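Extracellular solute-binding protein family 1 (Kribbella flavida, PDB 5IXP) probably binds a solute outside the cell, as yet unidentified, and delivers it to an ABC transporter, as other extracellular solute-binding proteins of family 1 do. Local coordinates at residues 3-9 with 56-62; 87-91 with 292-297. One frame throughout, in Å; residues are numbered along the deposited sequence. Where two conformers were deposited one is given.

Contact 1 pairs segments 3-9 and 56-62 through parallel strands 3-8 and 58-62, and closes early in the chain. Contact 2 opens later, joining the turn 87-91, between helices 84-87 and 93-98, to the end of helix 284-294, some 200 residues on. Their centres lie about 17 Å apart, yet they touch: I6 CD1 packs on L294 CD1 at 3.7 Å. Helix 284-294 explains this closeness. It lies on the face of the sheet that carries I6 and I58, and its last turn supplies A292 and L294 to segment 292-297. Residues far apart in sequence thus build one lobe, consistent with the interlaced chain path of periplasmic-binding-protein folds.

Contact 1. Residues 3-9 with 56-62; sequences ELTIATF and ADIEAME
Strands 3-8 and 58-62 run side by side in extended conformation, their axes 4.8 Å apart at closest and 12° from parallel. Register is set by bridges I6-I58 and A7-E59. I58 N donates to T5 O (3.0 Å), A7 N to I58 O (2.9 Å) and A60 N to A7 O (3.0 Å), the staggered ladder of a parallel pair. Before it, D57 (chi1 m) turns back: T5 N donates to D57 OD2 (2.8 Å) and D57 N to T5 OG1 (3.2 Å), with T5 chi1 p; S281 holds D57 OD1. On one face, I6 (t) reaches CD1 to I58 CG2 at 3.8 Å, and helix 284-294 covers both. On the other, small A7 leaves a hollow: its CB meets A56 CB at 3.8 Å and E59 OE1 at 3.5 Å, while E59 OE2 accepts from A56 N (2.8 Å), folding the carboxylate over the strand start. Past the ladder, F9 (chi1 p) swings across the strand end, CE2 3.7 Å from A60 CB and CZ 4.0 Å from E62 CB, among the rings of F12, H41 and W65. Parallel strands covered by helices 38-51 and 284-294 are characteristic of the alpha/beta lobe of a periplasmic-binding-protein fold.

Contact 2. Residues 87-91 with 292-297; sequences LKSRW and AWLTAP. With FMT (formic acid), chain B.
A single arginine, R90, joins loop 87-91 to the end of helix 284-294 with one side of its guanidinium and holds a formic acid molecule with another. Residues 88-90 have helical phi/psi without regular helix bonding, R90 N donating to L87 O (2.7 Å) and W91 N to K88 O (3.1 Å). In the partner segment T295 is the first residue to leave helical phi/psi, and A296, extended at -70/156, is the N-cap of helix 297-307. The backbones stay apart, CA-CA 8.4 Å for L87-A292 and 7.7 Å for R90-A296, so side chains must bridge them. R90, with chi1 and chi2 t and chi3 m, sends NH2 to A292 O (2.7 Å, N-H...O angle 144°). A296 N lies over one face of the guanidinium, 3.5 Å from R90 NH2, two donors in contact without a hydrogen bond, and P297 CD is 3.8 Å from R90 NE. R90 NE donates to O2 (2.9 Å) and R90 NH1 to O1 (3.0 Å) of the formic acid, a bidentate pair of hydrogen bonds. L87 (m, t) places CD1 3.7 Å from A292 CB. W91 (chi1 m) brings CZ2 to 3.3 Å from T295 OG1, at the edge of its indole; T295 OG1 bonds to A291 O, and W91 NE1 to G110 O. Y109 of strand 108-121 touches L87, W91, A292 and T295, joining both segments to the sheet. The formic acid, probably from the crystallisation liquor, is no evidence of a solute site; its bonds imply only that NE and NH1 stay open to a small carboxyl group while NH2 satisfies a helix-end carbonyl.

Contact 1. Residues 3-9 with 56-62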
# COMPACT_ATOMS: atom_id res chain seq x y z
N GLU A 3 3.17 26.86 18.56
CA GLU A 3 1.89 26.34 18.10
C GLU A 3 2.11 25.59 16.80
O GLU A 3 2.59 26.15 15.82
CB GLU A 3 0.85 27.45 17.96
CG GLU A 3 0.74 28.29 19.23
CD GLU A 3 -0.47 29.21 19.27
OE1 GLU A 3 -1.06 29.30 20.37
OE2 GLU A 3 -0.80 29.84 18.25
N LEU A 4 1.76 24.30 16.81
CA LEU A 4 1.93 23.43 15.65
C LEU A 4 0.57 22.93 15.19
O LEU A 4 -0.26 22.54 16.00
CB LEU A 4 2.80 22.22 15.99
CG LEU A 4 4.25 22.50 16.38
CD1 LEU A 4 4.96 21.21 16.78
CD2 LEU A 4 4.97 23.20 15.23
N THR A 5 0.36 22.95 13.88
CA THR A 5 -0.78 22.29 13.26
C THR A 5 -0.29 21.03 12.57
O THR A 5 0.81 21.01 12.01
CB THR A 5 -1.49 23.18 12.25
OG1 THR A 5 -0.52 23.82 11.41
CG2 THR A 5 -2.34 24.23 12.94
N ILE A 6 -1.09 19.97 12.62
CA ILE A 6 -0.81 18.75 11.89
C ILE A 6 -2.07 18.36 11.14
O ILE A 6 -3.16 18.30 11.74
CB ILE A 6 -0.31 17.62 12.82
CG1 ILE A 6 -0.19 16.31 12.04
CG2 ILE A 6 -1.22 17.44 14.06
CD1 ILE A 6 0.59 15.22 12.80
N ALA A 7 -1.94 18.13 9.84
CA ALA A 7 -3.08 17.78 8.99
C ALA A 7 -3.02 16.29 8.69
O ALA A 7 -2.05 15.81 8.11
CB ALA A 7 -3.06 18.58 7.69
N THR A 8 -4.06 15.56 9.11
CA THR A 8 -4.16 14.13 8.86
C THR A 8 -5.47 13.85 8.13
O THR A 8 -6.33 14.71 7.97
CB THR A 8 -4.10 13.30 10.16
OG1 THR A 8 -5.23 13.59 10.99
CG2 THR A 8 -2.82 13.60 10.94
N PHE A 9 -5.60 12.60 7.68
CA PHE A 9 -6.76 12.15 6.93
C PHE A 9 -7.09 10.76 7.43
O PHE A 9 -6.23 10.07 7.98
CB PHE A 9 -6.51 12.16 5.41
CG PHE A 9 -5.28 11.38 5.01
CD1 PHE A 9 -5.35 10.01 4.78
CD2 PHE A 9 -4.05 12.02 4.90
CE1 PHE A 9 -4.20 9.29 4.43
CE2 PHE A 9 -2.91 11.31 4.56
CZ PHE A 9 -2.98 9.94 4.33
N ALA A 56 -0.33 23.10 6.94
CA ALA A 56 -0.03 22.72 8.31
C ALA A 56 1.48 22.61 8.49
O ALA A 56 2.25 22.50 7.53
CB ALA A 56 -0.71 21.40 8.66
N ASP A 57 1.92 22.68 9.75
CA ASP A 57 3.34 22.49 10.04
C ASP A 57 3.78 21.07 9.75
O ASP A 57 4.92 20.84 9.33
CB ASP A 57 3.64 22.84 11.50
CG ASP A 57 3.31 24.27 11.81
OD1 ASP A 57 4.08 25.16 11.38
OD2 ASP A 57 2.28 24.51 12.48
N ILE A 58 2.91 20.09 10.01
CA ILE A 58 3.14 18.70 9.61
C ILE A 58 2.00 18.31 8.68
O ILE A 58 0.83 18.43 9.05
CB ILE A 58 3.18 17.75 10.83
CG1 ILE A 58 4.36 18.11 11.75
CG2 ILE A 58 3.29 16.27 10.36
CD1 ILE A 58 4.31 17.40 13.13
N GLU A 59 2.34 17.86 7.47
CA GLU A 59 1.36 17.42 6.49
C GLU A 59 1.52 15.92 6.26
O GLU A 59 2.59 15.47 5.83
CB GLU A 59 1.52 18.17 5.16
CG GLU A 59 1.09 19.65 5.20
CD GLU A 59 -0.42 19.84 5.06
OE1 GLU A 59 -1.13 18.84 4.84
OE2 GLU A 59 -0.90 21.00 5.16
N ALA A 60 0.44 15.17 6.50
CA ALA A 60 0.48 13.74 6.22
C ALA A 60 0.35 13.50 4.72
O ALA A 60 -0.34 14.23 4.01
CB ALA A 60 -0.62 12.99 6.96
N MSE A 61 1.01 12.44 4.27
CA MSE A 61 1.07 12.10 2.86
C MSE A 61 1.00 10.58 2.71
O MSE A 61 1.80 9.87 3.34
CB MSE A 61 2.37 12.63 2.25
CG MSE A 61 2.28 13.08 0.84
SE MSE A 61 3.73 14.27 0.49
CE MSE A 61 3.03 16.01 0.95
N GLU A 62 0.07 10.09 1.90
CA GLU A 62 0.05 8.66 1.61
C GLU A 62 1.14 8.32 0.60
O GLU A 62 1.52 9.14 -0.25
CB GLU A 62 -1.32 8.22 1.07
CG GLU A 62 -1.73 6.81 1.49
CD GLU A 62 -1.51 5.76 0.40
OE1 GLU A 62 -1.18 6.12 -0.74
OE2 GLU A 62 -1.69 4.56 0.68
O HOH W 1 1.28 26.85 13.21
O HOH W 2 4.06 27.11 13.75

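Contact 2. Residues 87-91 with 292-297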
# COMPACT_ATOMS: atom_id res chain seq x y z
N LEU A 87 18.22 8.81 12.57
CA LEU A 87 17.01 8.02 12.79
C LEU A 87 16.77 6.96 11.72
O LEU A 87 15.98 6.05 11.95
CB LEU A 87 15.77 8.92 12.84
CG LEU A 87 15.59 9.83 14.04
CD1 LEU A 87 14.27 10.58 13.90
CD2 LEU A 87 15.63 9.04 15.34
N LYS A 88 17.42 7.09 10.55
CA LYS A 88 17.12 6.25 9.39
C LYS A 88 16.92 4.77 9.73
O LYS A 88 15.94 4.14 9.29
CB LYS A 88 18.25 6.42 8.37
CG LYS A 88 17.80 6.61 6.94
CD LYS A 88 18.82 7.42 6.13
CE LYS A 88 20.15 6.69 5.99
NZ LYS A 88 21.11 7.45 5.13
N SER A 89 17.82 4.21 10.53
CA SER A 89 17.80 2.79 10.89
C SER A 89 16.59 2.38 11.73
O SER A 89 16.38 1.18 11.94
CB SER A 89 19.07 2.46 11.67
OG SER A 89 19.20 3.41 12.71
N ARG A 90 15.81 3.34 12.23
CA ARG A 90 14.56 3.04 12.92
C ARG A 90 13.58 2.33 12.01
O ARG A 90 12.83 1.45 12.45
CB ARG A 90 13.96 4.35 13.45
CG ARG A 90 12.49 4.33 13.74
CD ARG A 90 11.90 5.74 13.80
NE ARG A 90 12.32 6.48 15.00
CZ ARG A 90 11.85 7.67 15.33
NH1 ARG A 90 12.28 8.26 16.44
NH2 ARG A 90 10.95 8.28 14.56
N TRP A 91 13.57 2.68 10.72
CA TRP A 91 12.58 2.20 9.77
C TRP A 91 13.14 1.09 8.89
O TRP A 91 14.35 0.97 8.69
CB TRP A 91 12.11 3.34 8.86
CG TRP A 91 11.22 4.38 9.49
CD1 TRP A 91 9.86 4.30 9.64
CD2 TRP A 91 11.61 5.65 10.00
NE1 TRP A 91 9.39 5.45 10.24
CE2 TRP A 91 10.44 6.30 10.46
CE3 TRP A 91 12.84 6.31 10.11
CZ2 TRP A 91 10.46 7.57 11.04
CZ3 TRP A 91 12.86 7.58 10.69
CH2 TRP A 91 11.68 8.19 11.15
N ALA A 292 9.03 13.19 14.29
CA ALA A 292 9.89 12.07 14.65
C ALA A 292 9.33 11.32 15.85
O ALA A 292 9.38 10.08 15.91
CB ALA A 292 11.31 12.56 14.94
N TRP A 293 8.78 12.05 16.83
CA TRP A 293 8.23 11.37 18.00
C TRP A 293 6.97 10.58 17.64
O TRP A 293 6.80 9.44 18.09
CB TRP A 293 7.94 12.39 19.10
CG TRP A 293 7.38 11.76 20.34
CD1 TRP A 293 8.10 11.18 21.35
CD2 TRP A 293 6.01 11.64 20.71
NE1 TRP A 293 7.25 10.70 22.32
CE2 TRP A 293 5.96 10.98 21.95
CE3 TRP A 293 4.81 12.04 20.10
CZ2 TRP A 293 4.76 10.69 22.60
CZ3 TRP A 293 3.62 11.77 20.75
CH2 TRP A 293 3.60 11.10 21.99
N LEU A 294 6.09 11.17 16.83
CA LEU A 294 4.87 10.47 16.44
C LEU A 294 5.17 9.18 15.68
O LEU A 294 4.34 8.27 15.67
CB LEU A 294 3.98 11.39 15.58
CG LEU A 294 3.28 12.54 16.31
CD1 LEU A 294 2.73 13.54 15.28
CD2 LEU A 294 2.15 12.05 17.23
N THR A 295 6.32 9.10 15.01
CA THR A 295 6.66 7.92 14.22
C THR A 295 7.68 7.02 14.90
O THR A 295 8.15 6.06 14.28
CB THR A 295 7.16 8.33 12.83
OG1 THR A 295 8.30 9.20 12.95
CG2 THR A 295 6.05 9.06 12.06
N ALA A 296 8.04 7.31 16.16
CA ALA A 296 8.95 6.47 16.91
C ALA A 296 8.29 5.12 17.25
O ALA A 296 7.06 5.02 17.31
CB ALA A 296 9.40 7.18 18.19
N PRO A 297 9.10 4.08 17.49
CA PRO A 297 8.52 2.75 17.77
C PRO A 297 7.50 2.73 18.89
O PRO A 297 6.46 2.07 18.73
CB PRO A 297 9.75 1.90 18.13
CG PRO A 297 10.91 2.60 17.51
CD PRO A 297 10.57 4.05 17.38
C FMT B . 14.28 5.85 17.76
O1 FMT B . 13.59 6.55 18.50
O2 FMT B . 13.81 4.98 17.02